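Local coordinates for thioredoxin-like protein (Bacteroides caccae ATCC 43185, PDB 4YOD) that is of unconfirmed function but has a thioredoxin fold with a CxxC pattern at a helix start, and probably acts as a thiol oxidoreductase, at residues T190-G195 / A274-I279; L260-K265 / E281-H286. All coordinates share one frame; numbering follows the deposited sequence.

Contact 1 (T190-G195 / A274-I279); sequences TETIEG and ATTQAI
Thr-192 and Thr-276 meet methyl to methyl where two helices on one face of a thioredoxin fold approach each other. Helix 187-197 starts within a CxxC sequence (Cys-186, Cys-189) of the thioredoxin type, and helix 276-286 is the C-terminal helix. The two CG2 atoms lie 4.1 Å apart, and the side chains run at a slant to one another. Each threonine turns its methyl into the contact and leaves its hydroxyl out of it. In Thr-192, chi1 of -65° sets OG1 beside the backbone N and CG2 opposite it, which brings the methyl round toward the other helix, while OG1 hydrogen-bonds back to Ala-188 O, one turn earlier. In Thr-276, whose CB points at the facing helix, chi1 of 58° places OG1 between the backbone N and the carbonyl carbon and extends CG2 across the gap. Leu-260 of the central sheet lies against both threonines, and Pro-258, probably at the position of the thioredoxin cis-proline, touches Thr-192. Gly-195 offers bare backbone, so its CA comes within 6.2 Å of Thr-276 CA. The start of the second helix is fixed locally, for Thr-275 is its N-cap: OG1 accepts from Ala-278 N at 3.1 Å. The methyl of Thr-276 completes the contact over main-chain atoms, its CG2 lying 4.0 Å from Thr-192 O and 4.4 Å from Gly-195 C.

Contact 2 (L260-K265 / E281-H286); sequences LYLLNK and EYLMIH
Leu-262 touches both Tyr-282 and Leu-283 with one methyl, CD2; these are two residues of the C-terminal helix that pack on the sheet of this thioredoxin fold. The apolar contacts come first, and all of them are made by that branch. CD2 lies 3.5 Å from Tyr-282 CD1 and 3.9 Å from Tyr-282 CE1, approaching the ring obliquely near those two atoms. It also reaches Leu-283 CD2 at 4.0 Å. Both Leu-262 and Tyr-282 hold CG anti to the backbone N (chi1 -174° in each), which points the two side chains into the 9.2 Å gap between Leu-262 CA and Tyr-282 CA. Leu-283 sets out at an angle, yet its terminal methyl still arrives beside the leucine of the strand.

Polar and ring interactions belong to the helix itself. His-286 ND1 donates to Tyr-282 O at 2.8 Å, in the plane of the imidazole, and the same oxygen also accepts from His-286 N at 3.1 Å. Two bonds to one carbonyl thus fix the last turn and the rotation of the imidazole. They leave ND1 3.3 Å above the centre of the tyrosine ring, so the histidine covers a face of the phenol.

In the fold, strand 259-263 runs antiparallel between strands 176-181 and 269-272, with Leu-262 hydrogen-bonded through its backbone to Leu-270 and Leu-271. Tyr-282 touches those same two leucines of strand 269-272, one of the two outermost, while Leu-283 turns to Tyr-176 of strand 176-181 and to Ile-201, Ile-202 and Leu-205 of helix 200-207.

In the fold
Both contacts use helix 276-286, contact 1 at its first turn and contact 2 at its last, and their centres lie about 13 Å apart. Contact 1 joins helix to helix at the surface through threonine methyls and a glycine; contact 2 joins helix to sheet, and its two leucines are buried. Neither depends on polar bonds between its segments, but each has one that orders the shared helix locally: an N-cap at the start, a histidine-to-carbonyl bond at the end. Leu-260 connects them, since its CD1 packs 3.8 Å from Thr-276 CG2 while Leu-262, two residues on in the same strand, carries contact 2.

Contact 1 (T190-G195 / A274-I279)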
ATOM      1  N   THR A 190      -5.282 -13.213  13.829  1.00 51.09           N
ATOM      2  CA  THR A 190      -6.308 -13.359  14.877  1.00 52.97           C
ATOM      3  C   THR A 190      -6.839 -11.973  15.279  1.00 55.41           C
ATOM      4  O   THR A 190      -8.043 -11.810  15.458  1.00 53.94           O
ATOM      5  CB  THR A 190      -5.761 -14.122  16.113  1.00 61.87           C
ATOM      6  OG1 THR A 190      -5.030 -15.273  15.697  1.00 64.48           O
ATOM      7  CG2 THR A 190      -6.862 -14.549  17.064  1.00 61.38           C
ATOM      8  N   GLU A 191      -5.924 -10.987  15.412  1.00 52.00           N
ATOM      9  CA  GLU A 191      -6.206  -9.589  15.751  1.00 51.43           C
ATOM     10  C   GLU A 191      -7.133  -8.958  14.678  1.00 50.35           C
ATOM     11  O   GLU A 191      -8.099  -8.270  15.021  1.00 49.70           O
ATOM     12  CB  GLU A 191      -4.871  -8.829  15.841  1.00 53.10           C
ATOM     13  CG  GLU A 191      -4.915  -7.519  16.603  1.00 67.43           C
ATOM     14  CD  GLU A 191      -3.536  -6.947  16.870  1.00 96.07           C
ATOM     15  OE1 GLU A 191      -2.915  -6.418  15.918  1.00 93.59           O
ATOM     16  OE2 GLU A 191      -3.066  -7.050  18.027  1.00 94.23           O
ATOM     17  N   THR A 192      -6.857  -9.250  13.391  1.00 42.71           N
ATOM     18  CA  THR A 192      -7.634  -8.777  12.246  1.00 39.73           C
ATOM     19  C   THR A 192      -9.035  -9.432  12.230  1.00 41.56           C
ATOM     20  O   THR A 192     -10.005  -8.718  11.976  1.00 40.52           O
ATOM     21  CB  THR A 192      -6.850  -8.997  10.940  1.00 44.36           C
ATOM     22  OG1 THR A 192      -5.692  -8.166  10.986  1.00 46.18           O
ATOM     23  CG2 THR A 192      -7.654  -8.646   9.696  1.00 40.51           C
ATOM     24  N   ILE A 193      -9.146 -10.753  12.509  1.00 39.03           N
ATOM     25  CA  ILE A 193     -10.445 -11.448  12.588  1.00 40.58           C
ATOM     26  C   ILE A 193     -11.327 -10.745  13.648  1.00 48.42           C
ATOM     27  O   ILE A 193     -12.485 -10.429  13.359  1.00 47.79           O
ATOM     28  CB  ILE A 193     -10.313 -12.983  12.866  1.00 45.04           C
ATOM     29  CG1 ILE A 193      -9.741 -13.738  11.638  1.00 43.74           C
ATOM     30  CG2 ILE A 193     -11.661 -13.597  13.274  1.00 48.24           C
ATOM     31  CD1 ILE A 193      -9.052 -15.073  11.938  1.00 51.30           C
ATOM     32  N   GLU A 194     -10.749 -10.458  14.839  1.00 47.57           N
ATOM     33  CA  GLU A 194     -11.416  -9.798  15.966  1.00 50.06           C
ATOM     34  C   GLU A 194     -11.844  -8.367  15.610  1.00 51.46           C
ATOM     35  O   GLU A 194     -12.963  -7.970  15.937  1.00 50.99           O
ATOM     36  CB  GLU A 194     -10.506  -9.805  17.208  1.00 54.04           C
ATOM     37  CG  GLU A 194     -11.231 -10.087  18.516  1.00 69.77           C
ATOM     38  CD  GLU A 194     -12.176 -11.279  18.537  1.00 98.43           C
ATOM     39  OE1 GLU A 194     -11.743 -12.400  18.185  1.00 94.80           O
ATOM     40  OE2 GLU A 194     -13.355 -11.085  18.913  1.00 94.96           O
ATOM     41  N   GLY A 195     -10.978  -7.641  14.910  1.00 46.10           N
ATOM     42  CA  GLY A 195     -11.250  -6.281  14.449  1.00 45.33           C
ATOM     43  C   GLY A 195     -12.402  -6.207  13.459  1.00 47.97           C
ATOM     44  O   GLY A 195     -13.215  -5.284  13.529  1.00 48.26           O
ATOM     45  N   ALA A 274      -5.515  -2.327   3.271  1.00 29.00           N
ATOM     46  CA  ALA A 274      -6.140  -1.388   4.200  1.00 29.48           C
ATOM     47  C   ALA A 274      -6.217  -1.904   5.614  1.00 35.27           C
ATOM     48  O   ALA A 274      -6.268  -3.112   5.833  1.00 36.20           O
ATOM     49  CB  ALA A 274      -7.542  -1.052   3.717  1.00 30.07           C
ATOM     50  N   THR A 275      -6.313  -0.980   6.583  1.00 32.26           N
ATOM     51  CA  THR A 275      -6.529  -1.358   7.978  1.00 32.43           C
ATOM     52  C   THR A 275      -8.015  -1.699   8.156  1.00 35.69           C
ATOM     53  O   THR A 275      -8.828  -1.300   7.321  1.00 33.10           O
ATOM     54  CB  THR A 275      -6.108  -0.235   8.910  1.00 38.42           C
ATOM     55  OG1 THR A 275      -6.934   0.915   8.662  1.00 36.66           O
ATOM     56  CG2 THR A 275      -4.615   0.106   8.798  1.00 37.21           C
ATOM     57  N   THR A 276      -8.375  -2.402   9.247  1.00 34.52           N
ATOM     58  CA  THR A 276      -9.777  -2.692   9.560  1.00 34.90           C
ATOM     59  C   THR A 276     -10.541  -1.372   9.780  1.00 37.43           C
ATOM     60  O   THR A 276     -11.692  -1.273   9.379  1.00 36.48           O
ATOM     61  CB  THR A 276      -9.927  -3.614  10.785  1.00 48.01           C
ATOM     62  OG1 THR A 276      -9.288  -3.009  11.910  1.00 51.90           O
ATOM     63  CG2 THR A 276      -9.381  -5.019  10.545  1.00 47.56           C
ATOM     64  N   GLN A 277      -9.879  -0.350  10.369  1.00 35.32           N
ATOM     65  CA  GLN A 277     -10.489   0.963  10.640  1.00 36.58           C
ATOM     66  C   GLN A 277     -10.843   1.695   9.322  1.00 38.80           C
ATOM     67  O   GLN A 277     -11.922   2.284   9.236  1.00 38.21           O
ATOM     68  CB  GLN A 277      -9.572   1.837  11.525  1.00 39.55           C
ATOM     69  CG  GLN A 277     -10.179   3.195  11.896  1.00 65.07           C
ATOM     70  CD  GLN A 277      -9.261   4.107  12.686  1.00 94.91           C
ATOM     71  OE1 GLN A 277      -8.032   4.107  12.526  1.00 90.47           O
ATOM     72  NE2 GLN A 277      -9.855   4.949  13.523  1.00 91.87           N
ATOM     73  N   ALA A 278      -9.951   1.629   8.306  1.00 34.18           N
ATOM     74  CA  ALA A 278     -10.149   2.260   6.997  1.00 33.13           C
ATOM     75  C   ALA A 278     -11.356   1.635   6.284  1.00 35.11           C
ATOM     76  O   ALA A 278     -12.193   2.358   5.750  1.00 34.10           O
ATOM     77  CB  ALA A 278      -8.888   2.105   6.136  1.00 33.30           C
ATOM     78  N   ILE A 279     -11.458   0.299   6.309  1.00 31.07           N
ATOM     79  CA  ILE A 279     -12.571  -0.427   5.682  1.00 29.87           C
ATOM     80  C   ILE A 279     -13.870  -0.064   6.402  1.00 32.25           C
ATOM     81  O   ILE A 279     -14.866   0.254   5.743  1.00 31.99           O
ATOM     82  CB  ILE A 279     -12.314  -1.951   5.651  1.00 32.14           C
ATOM     83  CG1 ILE A 279     -11.216  -2.271   4.602  1.00 31.04           C
ATOM     84  CG2 ILE A 279     -13.618  -2.748   5.310  1.00 32.44           C
ATOM     85  CD1 ILE A 279     -10.626  -3.591   4.769  1.00 38.79           C
TER

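Contact 2 (L260-K265 / E281-H286)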
ATOM      1  N   LEU A 260      -5.825  -6.795   3.633  1.00 29.66           N
ATOM      2  CA  LEU A 260      -7.243  -6.616   3.334  1.00 28.22           C
ATOM      3  C   LEU A 260      -7.447  -5.766   2.112  1.00 27.37           C
ATOM      4  O   LEU A 260      -6.743  -4.783   1.941  1.00 23.69           O
ATOM      5  CB  LEU A 260      -7.974  -5.954   4.522  1.00 28.99           C
ATOM      6  CG  LEU A 260      -7.956  -6.687   5.862  1.00 34.96           C
ATOM      7  CD1 LEU A 260      -8.441  -5.772   6.985  1.00 36.46           C
ATOM      8  CD2 LEU A 260      -8.793  -7.942   5.806  1.00 38.11           C
ATOM      9  N   TYR A 261      -8.417  -6.162   1.276  1.00 23.13           N
ATOM     10  CA  TYR A 261      -8.855  -5.411   0.099  1.00 23.35           C
ATOM     11  C   TYR A 261     -10.340  -5.163   0.194  1.00 27.99           C
ATOM     12  O   TYR A 261     -11.070  -6.033   0.656  1.00 29.64           O
ATOM     13  CB  TYR A 261      -8.589  -6.191  -1.202  1.00 23.56           C
ATOM     14  CG  TYR A 261      -7.156  -6.172  -1.673  1.00 26.47           C
ATOM     15  CD1 TYR A 261      -6.205  -7.018  -1.109  1.00 30.00           C
ATOM     16  CD2 TYR A 261      -6.770  -5.390  -2.757  1.00 26.92           C
ATOM     17  CE1 TYR A 261      -4.890  -7.050  -1.579  1.00 30.08           C
ATOM     18  CE2 TYR A 261      -5.450  -5.398  -3.221  1.00 27.41           C
ATOM     19  CZ  TYR A 261      -4.522  -6.245  -2.639  1.00 33.22           C
ATOM     20  OH  TYR A 261      -3.217  -6.227  -3.050  1.00 34.37           O
ATOM     21  N   LEU A 262     -10.789  -3.995  -0.254  1.00 24.77           N
ATOM     22  CA  LEU A 262     -12.219  -3.735  -0.398  1.00 24.21           C
ATOM     23  C   LEU A 262     -12.463  -3.513  -1.881  1.00 26.89           C
ATOM     24  O   LEU A 262     -11.823  -2.647  -2.487  1.00 26.31           O
ATOM     25  CB  LEU A 262     -12.740  -2.543   0.444  1.00 24.42           C
ATOM     26  CG  LEU A 262     -14.291  -2.369   0.386  1.00 28.64           C
ATOM     27  CD1 LEU A 262     -15.014  -3.532   1.098  1.00 29.02           C
ATOM     28  CD2 LEU A 262     -14.732  -1.041   0.984  1.00 29.97           C
ATOM     29  N   LEU A 263     -13.380  -4.278  -2.452  1.00 24.31           N
ATOM     30  CA  LEU A 263     -13.734  -4.188  -3.873  1.00 24.00           C
ATOM     31  C   LEU A 263     -15.184  -3.743  -4.018  1.00 27.30           C
ATOM     32  O   LEU A 263     -15.992  -4.039  -3.149  1.00 27.53           O
ATOM     33  CB  LEU A 263     -13.524  -5.537  -4.613  1.00 22.73           C
ATOM     34  CG  LEU A 263     -12.303  -6.435  -4.257  1.00 25.27           C
ATOM     35  CD1 LEU A 263     -12.295  -7.712  -5.125  1.00 25.10           C
ATOM     36  CD2 LEU A 263     -10.944  -5.682  -4.437  1.00 21.65           C
ATOM     37  N   ASN A 264     -15.534  -3.068  -5.133  1.00 26.24           N
ATOM     38  CA  ASN A 264     -16.926  -2.670  -5.374  1.00 27.67           C
ATOM     39  C   ASN A 264     -17.663  -3.829  -6.115  1.00 32.09           C
ATOM     40  O   ASN A 264     -17.113  -4.937  -6.219  1.00 28.90           O
ATOM     41  CB  ASN A 264     -17.015  -1.327  -6.130  1.00 28.46           C
ATOM     42  CG  ASN A 264     -16.599  -1.349  -7.585  1.00 35.25           C
ATOM     43  OD1 ASN A 264     -16.278  -2.387  -8.171  1.00 28.67           O
ATOM     44  ND2 ASN A 264     -16.651  -0.200  -8.223  1.00 32.62           N
ATOM     45  N   LYS A 265     -18.883  -3.559  -6.625  1.00 31.01           N
ATOM     46  CA  LYS A 265     -19.776  -4.497  -7.328  1.00 32.89           C
ATOM     47  C   LYS A 265     -19.108  -5.143  -8.570  1.00 37.78           C
ATOM     48  O   LYS A 265     -19.324  -6.333  -8.833  1.00 37.74           O
ATOM     49  CB  LYS A 265     -21.058  -3.756  -7.754  1.00 37.81           C
ATOM     50  CG  LYS A 265     -22.140  -4.649  -8.393  1.00 52.79           C
ATOM     51  CD  LYS A 265     -23.459  -4.613  -7.624  1.00 65.73           C
ATOM     52  CE  LYS A 265     -24.502  -5.560  -8.187  1.00 74.94           C
ATOM     53  NZ  LYS A 265     -24.174  -6.995  -7.933  1.00 77.99           N
ATOM     54  N   GLU A 281     -14.574   2.633   8.227  1.00 34.35           N
ATOM     55  CA  GLU A 281     -14.999   4.008   7.983  1.00 36.13           C
ATOM     56  C   GLU A 281     -15.539   4.174   6.581  1.00 38.33           C
ATOM     57  O   GLU A 281     -16.589   4.779   6.435  1.00 39.61           O
ATOM     58  CB  GLU A 281     -13.885   5.004   8.255  1.00 38.05           C
ATOM     59  CG  GLU A 281     -13.610   5.201   9.735  1.00 45.54           C
ATOM     60  CD  GLU A 281     -12.653   6.336  10.043  1.00 67.21           C
ATOM     61  OE1 GLU A 281     -12.248   7.050   9.097  1.00 54.05           O
ATOM     62  OE2 GLU A 281     -12.306   6.509  11.235  1.00 63.74           O
ATOM     63  N   TYR A 282     -14.899   3.557   5.577  1.00 33.25           N
ATOM     64  CA  TYR A 282     -15.357   3.617   4.192  1.00 31.55           C
ATOM     65  C   TYR A 282     -16.790   3.106   4.064  1.00 34.11           C
ATOM     66  O   TYR A 282     -17.600   3.724   3.380  1.00 35.11           O
ATOM     67  CB  TYR A 282     -14.446   2.782   3.272  1.00 30.56           C
ATOM     68  CG  TYR A 282     -14.798   2.945   1.811  1.00 31.25           C
ATOM     69  CD1 TYR A 282     -15.863   2.252   1.251  1.00 32.84           C
ATOM     70  CD2 TYR A 282     -14.106   3.842   1.004  1.00 33.44           C
ATOM     71  CE1 TYR A 282     -16.233   2.444  -0.076  1.00 37.02           C
ATOM     72  CE2 TYR A 282     -14.455   4.027  -0.333  1.00 35.22           C
ATOM     73  CZ  TYR A 282     -15.523   3.328  -0.867  1.00 41.76           C
ATOM     74  OH  TYR A 282     -15.907   3.514  -2.175  1.00 45.38           O
ATOM     75  N   LEU A 283     -17.075   1.940   4.649  1.00 29.88           N
ATOM     76  CA  LEU A 283     -18.403   1.328   4.558  1.00 30.95           C
ATOM     77  C   LEU A 283     -19.439   2.151   5.319  1.00 37.77           C
ATOM     78  O   LEU A 283     -20.591   2.216   4.891  1.00 38.60           O
ATOM     79  CB  LEU A 283     -18.368  -0.111   5.076  1.00 29.95           C
ATOM     80  CG  LEU A 283     -17.597  -1.113   4.190  1.00 31.86           C
ATOM     81  CD1 LEU A 283     -17.478  -2.432   4.888  1.00 32.14           C
ATOM     82  CD2 LEU A 283     -18.255  -1.277   2.799  1.00 32.33           C
HETATM   83  N   MSE A 284     -19.031   2.805   6.424  1.00 35.18           N
HETATM   84  CA  MSE A 284     -19.951   3.635   7.203  1.00 36.87           C
HETATM   85  C   MSE A 284     -20.374   4.864   6.401  1.00 42.47           C
HETATM   86  O   MSE A 284     -21.529   5.279   6.483  1.00 42.78           O
HETATM   87  CB  MSE A 284     -19.320   4.051   8.530  1.00 39.12           C
HETATM   88  CG  MSE A 284     -19.334   2.941   9.563  1.00 45.00           C
HETATM   89 SE   MSE A 284     -18.334   3.420  11.165  0.75 52.07          SE
HETATM   90  CE  MSE A 284     -19.557   4.670  11.940  1.00 53.00           C
ATOM     91  N   ILE A 285     -19.443   5.424   5.610  1.00 38.32           N
ATOM     92  CA  ILE A 285     -19.696   6.618   4.803  1.00 41.14           C
ATOM     93  C   ILE A 285     -20.535   6.295   3.550  1.00 49.20           C
ATOM     94  O   ILE A 285     -21.431   7.072   3.213  1.00 50.32           O
ATOM     95  CB  ILE A 285     -18.361   7.323   4.436  1.00 43.86           C
ATOM     96  CG1 ILE A 285     -17.634   7.834   5.702  1.00 44.54           C
ATOM     97  CG2 ILE A 285     -18.576   8.478   3.453  1.00 47.36           C
ATOM     98  CD1 ILE A 285     -16.056   7.863   5.568  1.00 47.51           C
ATOM     99  N   HIS A 286     -20.261   5.162   2.884  1.00 48.56           N
ATOM    100  CA  HIS A 286     -20.906   4.812   1.619  1.00 50.93           C
ATOM    101  C   HIS A 286     -22.114   3.897   1.770  1.00 60.21           C
ATOM    102  O   HIS A 286     -23.153   4.226   1.201  1.00 64.26           O
ATOM    103  CB  HIS A 286     -19.876   4.220   0.658  1.00 49.64           C
ATOM    104  CG  HIS A 286     -18.804   5.204   0.336  1.00 53.28           C
ATOM    105  ND1 HIS A 286     -17.654   5.287   1.093  1.00 54.58           N
ATOM    106  CD2 HIS A 286     -18.786   6.186  -0.590  1.00 56.91           C
ATOM    107  CE1 HIS A 286     -16.955   6.290   0.588  1.00 54.68           C
ATOM    108  NE2 HIS A 286     -17.597   6.862  -0.427  1.00 56.62           N
TER